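Local coordinates for enterobactin synthetase component F-related protein (Vibrio cholerae serotype O1, PDB 4OXI) that probably activates glycine with ATP as glycyl-adenylate, serving as the adenylation enzyme AlmE of a lipopolysaccharide modification pathway that gives resistance to antimicrobial peptides, at residues A[259-264]-A[289-294]; A[282-287]-A[299-304]; A[312-317]-A[502-507]. All blocks are in the same frame, centred on the assembly; numbering follows the deposited sequence.

Interaction 1: A[259-264]-A[289-294]; sequences GQYSDL and LAKLSP
The ammonium of Lys-291 lies over one face of the Tyr-261 ring, with NZ 3.9 Å from the centroid and 23° off the normal, a cation-pi contact displaced toward the rim. The lysine methylenes use another part of the ring, CG of Lys-291 packing 3.5 Å from CE1 of Tyr-261. At that edge the backbone O of Lys-291 lies in the ring plane. Bends at chi3 (84°) and chi4 (58°) bring NZ back across the tyrosine, where it also makes a weak 3.5 Å hydrogen bond to Tyr-261 O. Asp-263 OD1 stays 4.1 Å from Lys-291 NZ, beyond a salt bridge; its stronger partner is Arg-106, which also bonds Tyr-261 O.

On either side of Tyr-261 in the sequence, Gln-260 NE2 bonds Ser-262 O at 2.9 Å, spanning the bend where the chain leaves strand 257-260. Lys-291 sits in a type I turn, Ala-290 to Ser-293, so the contact ties this bend to the turn leading into helix 294-301, on the surface of the AMP-binding region. A long cationic chain suits this place, packing on the ring while reaching a carbonyl. With Arg-106 close to Lys-291, Asp-263 probably offsets the two positive charges.

Interaction 2: A[282-287]-A[299-304]; sequences CLYVVP and HHHQLT
Tyr-284 and Leu-303 meet at the root of the tyrosine, where CB of Tyr-284 lies 3.9 Å from CD2 of Leu-303. The same methyl reaches CG next and then, at 4.0 Å, CD2 of the tyrosine ring, so one leucine branch covers the near part of the side chain, approaching the ring plane at a slant. Further out, and on the same side of the ring plane, the CD1 and CE1 edge runs beside His-301: CD1 of Tyr-284 is 3.8 Å from CG of the histidine, and CE1 is 3.7 Å from its ND1. Seen from the imidazole, Tyr-284 CD1 stands over one face, offset toward the rim. The ring planes meet at 43°, too oblique for a stack or an edge-to-face pair.

Tyr-284 belongs to strand 282-285, which runs parallel to both its neighbours, 67-71 and 257-260, and its side chain leaves the sheet toward the end of helix 294-301. There the chain turns off in a Schellman motif. Gln-302 takes a positive phi of 52°, and its N bonds back to His-299 O at 3.2 Å. Its side chain bonds the same oxygen, NE2 of Gln-302 to His-299 O at 2.9 Å, using a lone pair in the carbonyl plane. The turn brings Leu-303 in beside the tyrosine that His-301, in the last helical turn, already meets.

A large aromatic suits the strand position because it reaches from the sheet to the last turn of the helix, while a leucine methyl packs against its base. Trp-70 of the neighbouring strand meets both the Tyr-284 and the His-301 rings, and Phe-297 of the helix also touches His-301. Arg-257 of the other neighbouring strand bonds the backbone O of His-301 and packs against Tyr-284 and Leu-303.

Interaction 3: A[312-317]-A[502-507]; sequences VIELAL and PLSESG
The carboxylate of Glu-314 is gripped by Ser-504 and Ser-506, one serine at each oxygen. Ser-504 OG donates to OE2 of Glu-314 at 2.6 Å, and OE2 accepts through its syn lone pair, on the side of the other oxygen. Ser-506 OG donates to Glu-314 OE1; the modelled 2.5 Å is very short, and its exact value is doubtful. OE1 takes a second, longer bond from the backbone, Ser-506 N at 3.2 Å, which arrives on the syn side, 19° out of the carboxylate plane. Three donors thus hold the buried carboxylate and fix its rotation.

Glutamate has the length for this: with CG beside the backbone N (chi1 -79°) and the chain extended beyond it, the acid group stands well off helix 311-318. Serines suit the receiving loop: they are small, and each brings a hydroxyl donor. The loop is a type I turn from Ser-504 to Gly-507, closed by Gly-507 N to Ser-504 O at 2.9 Å, and Gly-507 takes the positive phi at its end.

Adenylation enzymes have a large N-terminal part and a small, mobile C-terminal one; the helix belongs to the former and the loop, between strands 496-500 and 512-516, probably to the latter, so the contact would join them. Ser-504 OG also accepts a bond from Tyr-508 N. Outside the polar group, Leu-344 of helix 342-352 packs on both Glu-314 and Ser-506.

Overall arrangement
Interactions 1 and 2 share a sheet, since strands 257-260 and 282-285 are neighbours in it, and Gln-260 bonds Tyr-284 and Val-286 through the backbone. Interaction 2 is the buried one and packs by apolar and aromatic contact alone; interaction 1, about 10 Å away between centres, is a surface contact and uses a cation over a ring. Helix 294-301 links them, starting in interaction 1 and running into interaction 2. Interaction 3 is partly buried and held by hydrogen bonds to a carboxylate, joining segments 185 residues apart in the chain. Its helix reaches interaction 1 through Val-312 on Tyr-261 and Pro-294, but does not touch interaction 2.

Interaction 1: A[259-264]-A[289-294]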
loop_
_atom_site.group_PDB
_atom_site.type_symbol
_atom_site.label_atom_id
_atom_site.label_comp_id
_atom_site.label_asym_id
_atom_site.label_seq_id
_atom_site.Cartn_x
_atom_site.Cartn_y
_atom_site.Cartn_z
ATOM N N GLY A 259 11.114 9.849 -0.572
ATOM C CA GLY A 259 11.415 8.509 -0.108
ATOM C C GLY A 259 10.433 7.506 -0.696
ATOM O O GLY A 259 9.264 7.828 -0.927
ATOM N N GLN A 260 10.913 6.298 -0.966
ATOM C CA GLN A 260 10.038 5.183 -1.318
ATOM C C GLN A 260 10.281 4.059 -0.302
ATOM O O GLN A 260 11.031 3.123 -0.562
ATOM C CB GLN A 260 10.318 4.703 -2.748
ATOM C CG GLN A 260 9.123 4.066 -3.441
ATOM C CD GLN A 260 8.720 2.735 -2.823
ATOM O OE1 GLN A 260 9.223 1.679 -3.219
ATOM N NE2 GLN A 260 7.819 2.780 -1.844
ATOM N N TYR A 261 9.653 4.167 0.862
ATOM C CA TYR A 261 9.866 3.205 1.937
ATOM C C TYR A 261 8.989 1.938 1.858
ATOM O O TYR A 261 9.491 0.830 1.997
ATOM C CB TYR A 261 9.655 3.908 3.279
ATOM C CG TYR A 261 9.703 2.997 4.484
ATOM C CD1 TYR A 261 10.904 2.716 5.134
ATOM C CD2 TYR A 261 8.540 2.440 4.990
ATOM C CE1 TYR A 261 10.930 1.895 6.264
ATOM C CE2 TYR A 261 8.560 1.614 6.104
ATOM C CZ TYR A 261 9.743 1.344 6.733
ATOM O OH TYR A 261 9.715 0.524 7.844
ATOM N N SER A 262 7.683 2.104 1.644
ATOM C CA SER A 262 6.740 0.985 1.726
ATOM C C SER A 262 6.925 -0.068 0.621
ATOM O O SER A 262 7.350 0.259 -0.491
ATOM C CB SER A 262 5.309 1.521 1.678
ATOM O OG SER A 262 5.076 2.469 2.710
ATOM N N ASP A 263 6.598 -1.327 0.927
ATOM C CA ASP A 263 6.555 -2.385 -0.085
ATOM C C ASP A 263 5.572 -2.016 -1.201
ATOM O O ASP A 263 4.577 -1.317 -0.959
ATOM C CB ASP A 263 6.134 -3.722 0.555
ATOM C CG ASP A 263 7.163 -4.251 1.580
ATOM O OD1 ASP A 263 8.385 -3.978 1.437
ATOM O OD2 ASP A 263 6.744 -4.948 2.534
ATOM N N LEU A 264 5.855 -2.474 -2.419
ATOM C CA LEU A 264 5.007 -2.200 -3.586
ATOM C C LEU A 264 3.614 -2.829 -3.467
ATOM O O LEU A 264 2.688 -2.416 -4.155
ATOM C CB LEU A 264 5.696 -2.674 -4.874
ATOM C CG LEU A 264 6.979 -1.894 -5.214
ATOM C CD1 LEU A 264 7.708 -2.514 -6.391
ATOM C CD2 LEU A 264 6.672 -0.437 -5.516
ATOM N N LEU A 289 17.723 -3.690 3.273
ATOM C CA LEU A 289 18.600 -3.594 4.455
ATOM C C LEU A 289 18.743 -2.192 5.073
ATOM O O LEU A 289 19.621 -1.993 5.916
ATOM C CB LEU A 289 20.000 -4.108 4.105
ATOM C CG LEU A 289 20.276 -5.604 4.251
ATOM C CD1 LEU A 289 21.429 -6.014 3.355
ATOM C CD2 LEU A 289 20.585 -5.926 5.699
ATOM N N ALA A 290 17.917 -1.229 4.651
ATOM C CA ALA A 290 17.935 0.125 5.229
ATOM C C ALA A 290 16.589 0.503 5.811
ATOM O O ALA A 290 16.456 1.564 6.407
ATOM C CB ALA A 290 18.344 1.161 4.196
ATOM N N LYS A 291 15.585 -0.354 5.626
ATOM C CA LYS A 291 14.260 -0.087 6.167
ATOM C C LYS A 291 14.321 0.009 7.677
ATOM O O LYS A 291 13.478 0.667 8.302
ATOM C CB LYS A 291 13.264 -1.173 5.739
ATOM C CG LYS A 291 12.369 -0.745 4.570
ATOM C CD LYS A 291 11.859 -1.928 3.750
ATOM C CE LYS A 291 10.622 -2.556 4.362
ATOM N NZ LYS A 291 9.509 -1.576 4.518
ATOM N N LEU A 292 15.334 -0.627 8.258
ATOM C CA LEU A 292 15.498 -0.610 9.702
ATOM C C LEU A 292 16.318 0.585 10.190
ATOM O O LEU A 292 16.471 0.776 11.398
ATOM C CB LEU A 292 16.083 -1.935 10.210
ATOM C CG LEU A 292 15.093 -3.095 10.131
ATOM C CD1 LEU A 292 15.652 -4.340 10.786
ATOM C CD2 LEU A 292 13.771 -2.700 10.771
ATOM N N SER A 293 16.825 1.396 9.262
ATOM C CA SER A 293 17.442 2.667 9.655
ATOM C C SER A 293 16.892 3.841 8.833
ATOM O O SER A 293 17.590 4.413 7.992
ATOM C CB SER A 293 18.958 2.579 9.531
ATOM O OG SER A 293 19.315 2.057 8.271
ATOM N N PRO A 294 15.627 4.207 9.076
ATOM C CA PRO A 294 14.983 5.193 8.207
ATOM C C PRO A 294 15.544 6.609 8.367
ATOM O O PRO A 294 15.748 7.295 7.359
ATOM C CB PRO A 294 13.509 5.119 8.631
ATOM C CG PRO A 294 13.553 4.633 10.048
ATOM C CD PRO A 294 14.703 3.671 10.093
#

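Interaction 2: A[282-287]-A[299-304]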
loop_
_atom_site.group_PDB
_atom_site.type_symbol
_atom_site.label_atom_id
_atom_site.label_comp_id
_atom_site.label_asym_id
_atom_site.label_seq_id
_atom_site.Cartn_x
_atom_site.Cartn_y
_atom_site.Cartn_z
ATOM N N CYS A 282 12.684 13.471 -7.582
ATOM C CA CYS A 282 13.443 12.223 -7.629
ATOM C C CYS A 282 12.989 11.276 -6.534
ATOM O O CYS A 282 12.925 11.652 -5.348
ATOM C CB CYS A 282 14.958 12.443 -7.524
ATOM S SG CYS A 282 15.926 10.905 -7.919
ATOM N N LEU A 283 12.662 10.050 -6.944
ATOM C CA LEU A 283 12.198 9.018 -6.019
ATOM C C LEU A 283 13.412 8.221 -5.536
ATOM O O LEU A 283 14.210 7.752 -6.347
ATOM C CB LEU A 283 11.191 8.093 -6.725
ATOM C CG LEU A 283 10.441 7.034 -5.919
ATOM C CD1 LEU A 283 9.502 7.672 -4.904
ATOM C CD2 LEU A 283 9.652 6.104 -6.842
ATOM N N TYR A 284 13.561 8.084 -4.220
ATOM C CA TYR A 284 14.664 7.307 -3.666
ATOM C C TYR A 284 14.150 5.997 -3.072
ATOM O O TYR A 284 13.444 5.992 -2.060
ATOM C CB TYR A 284 15.439 8.118 -2.611
ATOM C CG TYR A 284 16.366 9.162 -3.222
ATOM C CD1 TYR A 284 17.744 8.974 -3.231
ATOM C CD2 TYR A 284 15.855 10.326 -3.810
ATOM C CE1 TYR A 284 18.593 9.913 -3.794
ATOM C CE2 TYR A 284 16.704 11.281 -4.381
ATOM C CZ TYR A 284 18.070 11.064 -4.360
ATOM O OH TYR A 284 18.924 11.992 -4.915
ATOM N N VAL A 285 14.508 4.885 -3.704
ATOM C CA VAL A 285 14.063 3.577 -3.227
ATOM C C VAL A 285 14.849 3.128 -1.995
ATOM O O VAL A 285 16.073 3.005 -2.046
ATOM C CB VAL A 285 14.209 2.529 -4.340
ATOM C CG1 VAL A 285 13.835 1.132 -3.825
ATOM C CG2 VAL A 285 13.327 2.930 -5.522
ATOM N N VAL A 286 14.152 2.875 -0.889
ATOM C CA VAL A 286 14.819 2.426 0.335
ATOM C C VAL A 286 15.204 0.962 0.201
ATOM O O VAL A 286 14.332 0.103 0.084
ATOM C CB VAL A 286 13.921 2.594 1.564
ATOM C CG1 VAL A 286 14.608 2.022 2.811
ATOM C CG2 VAL A 286 13.577 4.074 1.766
ATOM N N PRO A 287 16.516 0.671 0.204
ATOM C CA PRO A 287 17.003 -0.712 0.101
ATOM C C PRO A 287 16.438 -1.536 1.252
ATOM O O PRO A 287 16.243 -0.987 2.338
ATOM C CB PRO A 287 18.521 -0.572 0.272
ATOM C CG PRO A 287 18.822 0.866 -0.019
ATOM C CD PRO A 287 17.607 1.630 0.421
ATOM N N HIS A 299 18.636 11.274 6.250
ATOM C CA HIS A 299 19.784 12.167 6.366
ATOM C C HIS A 299 20.858 11.914 5.292
ATOM O O HIS A 299 21.359 12.849 4.669
ATOM C CB HIS A 299 20.393 12.070 7.771
ATOM C CG HIS A 299 21.655 12.856 7.923
ATOM N ND1 HIS A 299 21.666 14.230 8.041
ATOM C CD2 HIS A 299 22.952 12.465 7.938
ATOM C CE1 HIS A 299 22.915 14.650 8.134
ATOM N NE2 HIS A 299 23.714 13.600 8.077
ATOM N N HIS A 300 21.203 10.645 5.079
ATOM C CA HIS A 300 22.197 10.254 4.070
ATOM C C HIS A 300 21.870 10.801 2.681
ATOM O O HIS A 300 22.752 11.283 1.960
ATOM C CB HIS A 300 22.256 8.731 4.009
ATOM C CG HIS A 300 23.395 8.191 3.207
ATOM N ND1 HIS A 300 23.271 7.839 1.881
ATOM C CD2 HIS A 300 24.668 7.896 3.558
ATOM C CE1 HIS A 300 24.426 7.374 1.441
ATOM N NE2 HIS A 300 25.290 7.398 2.440
ATOM N N HIS A 301 20.598 10.739 2.297
ATOM C CA HIS A 301 20.216 11.214 0.966
ATOM C C HIS A 301 19.547 12.572 0.977
ATOM O O HIS A 301 19.073 13.013 -0.061
ATOM C CB HIS A 301 19.289 10.211 0.254
ATOM C CG HIS A 301 19.962 8.929 -0.109
ATOM N ND1 HIS A 301 20.920 8.847 -1.099
ATOM C CD2 HIS A 301 19.837 7.682 0.403
ATOM C CE1 HIS A 301 21.352 7.602 -1.187
ATOM N NE2 HIS A 301 20.709 6.874 -0.289
ATOM N N GLN A 302 19.486 13.221 2.139
ATOM C CA GLN A 302 18.846 14.527 2.232
ATOM C C GLN A 302 17.429 14.496 1.640
ATOM O O GLN A 302 17.072 15.346 0.830
ATOM C CB GLN A 302 19.700 15.588 1.513
ATOM C CG GLN A 302 21.058 15.851 2.202
ATOM C CD GLN A 302 20.883 16.486 3.581
ATOM O OE1 GLN A 302 20.555 17.670 3.691
ATOM N NE2 GLN A 302 21.072 15.691 4.638
ATOM N N LEU A 303 16.632 13.510 2.033
ATOM C CA LEU A 303 15.250 13.425 1.560
ATOM C C LEU A 303 14.461 14.631 2.035
ATOM O O LEU A 303 14.641 15.089 3.158
ATOM C CB LEU A 303 14.577 12.154 2.074
ATOM C CG LEU A 303 15.209 10.840 1.608
ATOM C CD1 LEU A 303 14.265 9.670 1.884
ATOM C CD2 LEU A 303 15.574 10.886 0.130
ATOM N N THR A 304 13.578 15.134 1.180
ATOM C CA THR A 304 12.780 16.298 1.534
ATOM C C THR A 304 11.337 15.893 1.805
ATOM O O THR A 304 10.585 16.643 2.443
ATOM C CB THR A 304 12.830 17.381 0.433
ATOM O OG1 THR A 304 12.285 16.853 -0.782
ATOM C CG2 THR A 304 14.269 17.824 0.174
#

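Interaction 3: A[312-317]-A[502-507]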
loop_
_atom_site.group_PDB
_atom_site.type_symbol
_atom_site.label_atom_id
_atom_site.label_comp_id
_atom_site.label_asym_id
_atom_site.label_seq_id
_atom_site.Cartn_x
_atom_site.Cartn_y
_atom_site.Cartn_z
ATOM N N VAL A 312 7.816 3.730 12.038
ATOM C CA VAL A 312 9.133 4.222 11.672
ATOM C C VAL A 312 9.687 5.208 12.709
ATOM O O VAL A 312 10.889 5.218 12.980
ATOM C CB VAL A 312 9.095 4.806 10.254
ATOM C CG1 VAL A 312 10.184 5.846 10.045
ATOM C CG2 VAL A 312 9.210 3.669 9.236
ATOM N N ILE A 313 8.806 6.001 13.318
ATOM C CA ILE A 313 9.228 6.977 14.323
ATOM C C ILE A 313 9.730 6.277 15.575
ATOM O O ILE A 313 10.744 6.672 16.150
ATOM C CB ILE A 313 8.087 7.918 14.733
ATOM C CG1 ILE A 313 7.489 8.609 13.501
ATOM C CG2 ILE A 313 8.586 8.945 15.756
ATOM C CD1 ILE A 313 6.142 9.308 13.783
ATOM N N GLU A 314 9.022 5.235 15.998
ATOM C CA GLU A 314 9.419 4.497 17.190
ATOM C C GLU A 314 10.772 3.852 16.983
ATOM O O GLU A 314 11.642 3.899 17.858
ATOM C CB GLU A 314 8.390 3.427 17.524
ATOM C CG GLU A 314 7.174 3.974 18.222
ATOM C CD GLU A 314 6.392 2.885 18.924
ATOM O OE1 GLU A 314 5.922 3.121 20.063
ATOM O OE2 GLU A 314 6.259 1.793 18.334
ATOM N N LEU A 315 10.940 3.249 15.814
ATOM C CA LEU A 315 12.200 2.625 15.444
ATOM C C LEU A 315 13.355 3.628 15.457
ATOM O O LEU A 315 14.433 3.343 15.981
ATOM C CB LEU A 315 12.068 1.995 14.066
ATOM C CG LEU A 315 13.332 1.403 13.455
ATOM C CD1 LEU A 315 13.973 0.383 14.395
ATOM C CD2 LEU A 315 12.981 0.750 12.134
ATOM N N ALA A 316 13.129 4.801 14.878
ATOM C CA ALA A 316 14.168 5.817 14.844
ATOM C C ALA A 316 14.558 6.241 16.264
ATOM O O ALA A 316 15.729 6.524 16.525
ATOM C CB ALA A 316 13.720 7.011 14.022
ATOM N N LEU A 317 13.578 6.269 17.171
ATOM C CA LEU A 317 13.819 6.597 18.578
ATOM C C LEU A 317 14.594 5.507 19.304
ATOM O O LEU A 317 15.451 5.801 20.147
ATOM C CB LEU A 317 12.504 6.864 19.311
ATOM C CG LEU A 317 11.887 8.224 18.997
ATOM C CD1 LEU A 317 10.479 8.342 19.561
ATOM C CD2 LEU A 317 12.782 9.333 19.524
ATOM N N PRO A 502 4.750 -8.662 20.817
ATOM C CA PRO A 502 4.692 -7.633 21.870
ATOM C C PRO A 502 4.161 -6.285 21.386
ATOM O O PRO A 502 4.021 -6.051 20.184
ATOM C CB PRO A 502 6.160 -7.487 22.308
ATOM C CG PRO A 502 6.968 -7.937 21.112
ATOM C CD PRO A 502 6.128 -8.932 20.359
ATOM N N LEU A 503 3.847 -5.413 22.336
ATOM C CA LEU A 503 3.370 -4.078 22.022
ATOM C C LEU A 503 4.427 -3.054 22.416
ATOM O O LEU A 503 5.111 -3.205 23.432
ATOM C CB LEU A 503 2.070 -3.788 22.767
ATOM C CG LEU A 503 0.932 -4.793 22.602
ATOM C CD1 LEU A 503 -0.284 -4.353 23.405
ATOM C CD2 LEU A 503 0.567 -4.972 21.133
ATOM N N SER A 504 4.568 -2.016 21.600
ATOM C CA SER A 504 5.439 -0.900 21.942
ATOM C C SER A 504 4.669 0.066 22.846
ATOM O O SER A 504 3.481 -0.143 23.113
ATOM C CB SER A 504 5.880 -0.192 20.670
ATOM O OG SER A 504 4.779 0.465 20.067
ATOM N N GLU A 505 5.328 1.126 23.306
ATOM C CA GLU A 505 4.665 2.096 24.168
ATOM C C GLU A 505 3.510 2.796 23.459
ATOM O O GLU A 505 2.585 3.292 24.107
ATOM C CB GLU A 505 5.657 3.133 24.686
ATOM C CG GLU A 505 6.835 2.544 25.438
ATOM C CD GLU A 505 7.788 3.615 25.940
ATOM O OE1 GLU A 505 7.722 4.761 25.435
ATOM O OE2 GLU A 505 8.599 3.311 26.844
ATOM N N SER A 506 3.556 2.832 22.129
ATOM C CA SER A 506 2.479 3.449 21.365
ATOM C C SER A 506 1.349 2.468 21.089
ATOM O O SER A 506 0.350 2.822 20.463
ATOM C CB SER A 506 3.004 4.029 20.049
ATOM O OG SER A 506 4.162 4.824 20.263
ATOM N N GLY A 507 1.507 1.233 21.559
ATOM C CA GLY A 507 0.514 0.201 21.321
ATOM C C GLY A 507 0.647 -0.507 19.979
ATOM O O GLY A 507 -0.263 -1.230 19.574
#